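Oligopeptide-binding protein oppA (Lactococcus lactis, PDB 3DRF) binds oligopeptides in a voluminous cavity, closing round them like a Venus fly-trap, and serves as the receptor of the OppABCDF transporter that takes them up. Local coordinates at residues K446-F450 and N451-D455. Sequence-based numbering, arbitrary orientation.
Sequences KLMEF and NSWVD
The carboxylate of Glu449 accepts hydrogen bonds from the backbone N-H groups of Asn451 and Ser452, a side-chain N-cap that illustrates how a carboxylate satisfies the first-turn amides, which have no carbonyl of a preceding turn to bond to. Ser452 N reaches OE1 of Glu449 at 2.8 Å, and Asn451 N reaches OE2 of Glu449 at 3.0 Å; both approach from above the carboxylate plane. The side chain gets there because CG lies anti to the backbone N (chi1 -177°) and the chain then bends at chi2 (-89°), folding back over the helix start. OE2 also takes a bond from Ser43 OG, and the negative charge at the helix N-terminus is probably favoured by the helix dipole. With an alanine here, the N-H groups of Asn451 and Ser452 would probably be left without the carboxylate that caps them, and Ser43 OG would lose this bond. Helical bonding begins at once, with Trp453 N 2.9 Å from Glu449 O and Val454 N bonded to Phe450 O.

Packing takes over beyond the cap. Val454 CG2 sits over one face of the Phe450 ring, 3.9 Å from its centroid, a CH-pi contact displaced toward the rim. Met448 SD lies at the edge of the Trp453 indole, 4.9 Å from the centroid of its five-membered ring, in a Met-aromatic contact. The bound peptide packs against three of these residues: its backbone against Phe450, an apolar peptide side chain against Trp453 and against Val454.

The loop after strand 439-442 thus turns into helix 450-458, with Met448 backbone-bonded to Ala415 and Val417, Trp453 NE1 bonded to Thr469 of strand 468-474, and Leu447 resting on helix 422-435.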
ATOM      1  N   LYS A 446     -12.163  19.820 -10.020  1.00 10.94           N
ATOM      2  CA  LYS A 446     -10.960  20.068  -9.237  1.00 11.16           C
ATOM      3  C   LYS A 446     -10.251  18.758  -8.891  1.00 10.22           C
ATOM      4  O   LYS A 446     -10.764  17.725  -9.080  1.00 10.90           O
ATOM      5  CB  LYS A 446     -11.388  20.738  -7.919  1.00 12.02           C
ATOM      6  CG  LYS A 446     -12.309  19.921  -7.110  1.00 14.83           C
ATOM      7  CD  LYS A 446     -12.552  20.703  -5.812  1.00 18.45           C
ATOM      8  CE  LYS A 446     -12.902  19.829  -4.764  1.00 20.69           C
ATOM      9  NZ  LYS A 446     -11.913  18.898  -4.289  1.00 21.50           N
ATOM     10  N   LEU A 447      -9.077  18.889  -8.321  1.00  9.94           N
ATOM     11  CA  LEU A 447      -8.322  17.739  -7.800  1.00  9.71           C
ATOM     12  C   LEU A 447      -8.879  17.289  -6.466  1.00  9.41           C
ATOM     13  O   LEU A 447      -9.309  18.051  -5.690  1.00 10.53           O
ATOM     14  CB  LEU A 447      -6.848  18.130  -7.673  1.00  9.80           C
ATOM     15  CG  LEU A 447      -6.128  18.546  -8.964  1.00 10.47           C
ATOM     16  CD1 LEU A 447      -4.625  18.850  -8.589  1.00 12.05           C
ATOM     17  CD2 LEU A 447      -6.246  17.465 -10.017  1.00 12.56           C
ATOM     18  N   MET A 448      -8.814  16.001  -6.204  1.00  8.54           N
ATOM     19  CA  MET A 448      -9.456  15.417  -5.027  1.00  8.97           C
ATOM     20  C   MET A 448      -8.465  15.261  -3.872  1.00  8.98           C
ATOM     21  O   MET A 448      -7.408  14.729  -4.037  1.00  9.64           O
ATOM     22  CB  MET A 448     -10.036  14.036  -5.415  1.00  9.09           C
ATOM     23  CG  MET A 448     -10.964  13.455  -4.314  1.00 10.61           C
ATOM     24  SD  MET A 448     -11.822  11.952  -4.820  1.00 12.33           S
ATOM     25  CE  MET A 448     -13.028  12.643  -5.966  1.00 14.12           C
ATOM     26  N   GLU A 449      -8.858  15.726  -2.707  1.00  8.97           N
ATOM     27  CA  GLU A 449      -8.056  15.584  -1.459  1.00  8.98           C
ATOM     28  C   GLU A 449      -7.871  14.072  -1.099  1.00  8.43           C
ATOM     29  O   GLU A 449      -8.745  13.264  -1.290  1.00  8.89           O
ATOM     30  CB  GLU A 449      -8.777  16.350  -0.318  1.00 10.33           C
ATOM     31  CG  GLU A 449      -8.022  16.359   1.035  1.00 11.12           C
ATOM     32  CD  GLU A 449      -8.357  15.178   1.934  1.00 11.95           C
ATOM     33  OE1 GLU A 449      -9.469  14.679   1.854  1.00 12.62           O
ATOM     34  OE2 GLU A 449      -7.494  14.813   2.694  1.00 12.64           O
ATOM     35  N   PHE A 450      -6.690  13.763  -0.611  1.00  8.70           N
ATOM     36  CA  PHE A 450      -6.277  12.364  -0.437  1.00  8.71           C
ATOM     37  C   PHE A 450      -7.168  11.495   0.498  1.00  8.95           C
ATOM     38  O   PHE A 450      -7.579  10.457   0.120  1.00  9.13           O
ATOM     39  CB  PHE A 450      -4.820  12.286  -0.002  1.00  9.20           C
ATOM     40  CG  PHE A 450      -4.339  10.860   0.254  1.00  9.37           C
ATOM     41  CD1 PHE A 450      -4.135   9.939  -0.778  1.00 10.59           C
ATOM     42  CD2 PHE A 450      -4.095  10.446   1.532  1.00 11.18           C
ATOM     43  CE1 PHE A 450      -3.678   8.626  -0.486  1.00 11.52           C
ATOM     44  CE2 PHE A 450      -3.631   9.164   1.803  1.00 12.37           C
ATOM     45  CZ  PHE A 450      -3.433   8.266   0.797  1.00 12.48           C
ATOM     46  N   ASN A 451      -7.450  11.987   1.705  1.00  9.04           N
ATOM     47  CA  ASN A 451      -8.281  11.205   2.627  1.00  9.54           C
ATOM     48  C   ASN A 451      -9.689  10.975   2.037  1.00  9.63           C
ATOM     49  O   ASN A 451     -10.189   9.908   2.145  1.00  9.82           O
ATOM     50  CB  ASN A 451      -8.346  11.867   4.036  1.00  9.68           C
ATOM     51  CG  ASN A 451      -7.004  11.874   4.774  1.00 10.59           C
ATOM     52  OD1 ASN A 451      -6.150  11.062   4.567  1.00 10.80           O
ATOM     53  ND2 ASN A 451      -6.857  12.842   5.658  1.00 10.66           N
ATOM     54  N   SER A 452     -10.248  11.986   1.399  0.50  9.80           N
ATOM     55  CA  SER A 452     -11.538  11.866   0.707  0.50 10.12           C
ATOM     56  C   SER A 452     -11.473  10.804  -0.396  0.50  9.49           C
ATOM     57  O   SER A 452     -12.377   9.972  -0.538  0.50  8.97           O
ATOM     58  CB  SER A 452     -11.941  13.214   0.105  0.50 10.34           C
ATOM     59  OG  SER A 452     -12.289  14.147   1.114  0.50 13.01           O
ATOM     60  N   TRP A 453     -10.395  10.831  -1.154  1.00  9.07           N
ATOM     61  CA  TRP A 453     -10.201   9.866  -2.258  1.00  8.18           C
ATOM     62  C   TRP A 453     -10.145   8.423  -1.717  1.00  8.22           C
ATOM     63  O   TRP A 453     -10.747   7.563  -2.237  1.00  7.93           O
ATOM     64  CB  TRP A 453      -8.930  10.206  -3.007  1.00  8.20           C
ATOM     65  CG  TRP A 453      -8.595   9.224  -4.158  1.00  7.65           C
ATOM     66  CD1 TRP A 453      -9.029   9.279  -5.428  1.00  7.78           C
ATOM     67  CD2 TRP A 453      -7.760   8.097  -4.060  1.00  9.03           C
ATOM     68  NE1 TRP A 453      -8.511   8.256  -6.141  1.00  8.81           N
ATOM     69  CE2 TRP A 453      -7.712   7.501  -5.331  1.00  9.24           C
ATOM     70  CE3 TRP A 453      -7.016   7.541  -3.024  1.00 10.80           C
ATOM     71  CZ2 TRP A 453      -6.977   6.337  -5.595  1.00  9.98           C
ATOM     72  CZ3 TRP A 453      -6.273   6.407  -3.285  1.00 11.83           C
ATOM     73  CH2 TRP A 453      -6.250   5.818  -4.580  1.00 10.96           C
ATOM     74  N   VAL A 454      -9.417   8.219  -0.635  1.00  8.09           N
ATOM     75  CA  VAL A 454      -9.317   6.891  -0.027  1.00  8.23           C
ATOM     76  C   VAL A 454     -10.722   6.407   0.390  1.00  8.52           C
ATOM     77  O   VAL A 454     -11.093   5.289   0.109  1.00  8.47           O
ATOM     78  CB  VAL A 454      -8.343   6.829   1.194  1.00  8.41           C
ATOM     79  CG1 VAL A 454      -8.364   5.393   1.821  1.00 10.28           C
ATOM     80  CG2 VAL A 454      -6.906   7.155   0.754  1.00  9.38           C
ATOM     81  N   ASP A 455     -11.511   7.288   1.014  1.00  8.78           N
ATOM     82  CA  ASP A 455     -12.908   6.938   1.405  1.00  9.53           C
ATOM     83  C   ASP A 455     -13.711   6.551   0.144  1.00  8.85           C
ATOM     84  O   ASP A 455     -14.421   5.604   0.145  1.00  8.63           O
ATOM     85  CB  ASP A 455     -13.595   8.113   2.143  1.00 10.69           C
ATOM     86  CG  ASP A 455     -13.044   8.339   3.529  1.00 14.59           C
ATOM     87  OD1 ASP A 455     -12.408   7.461   4.098  1.00 18.22           O
ATOM     88  OD2 ASP A 455     -13.256   9.445   3.934  1.00 17.95           O
TER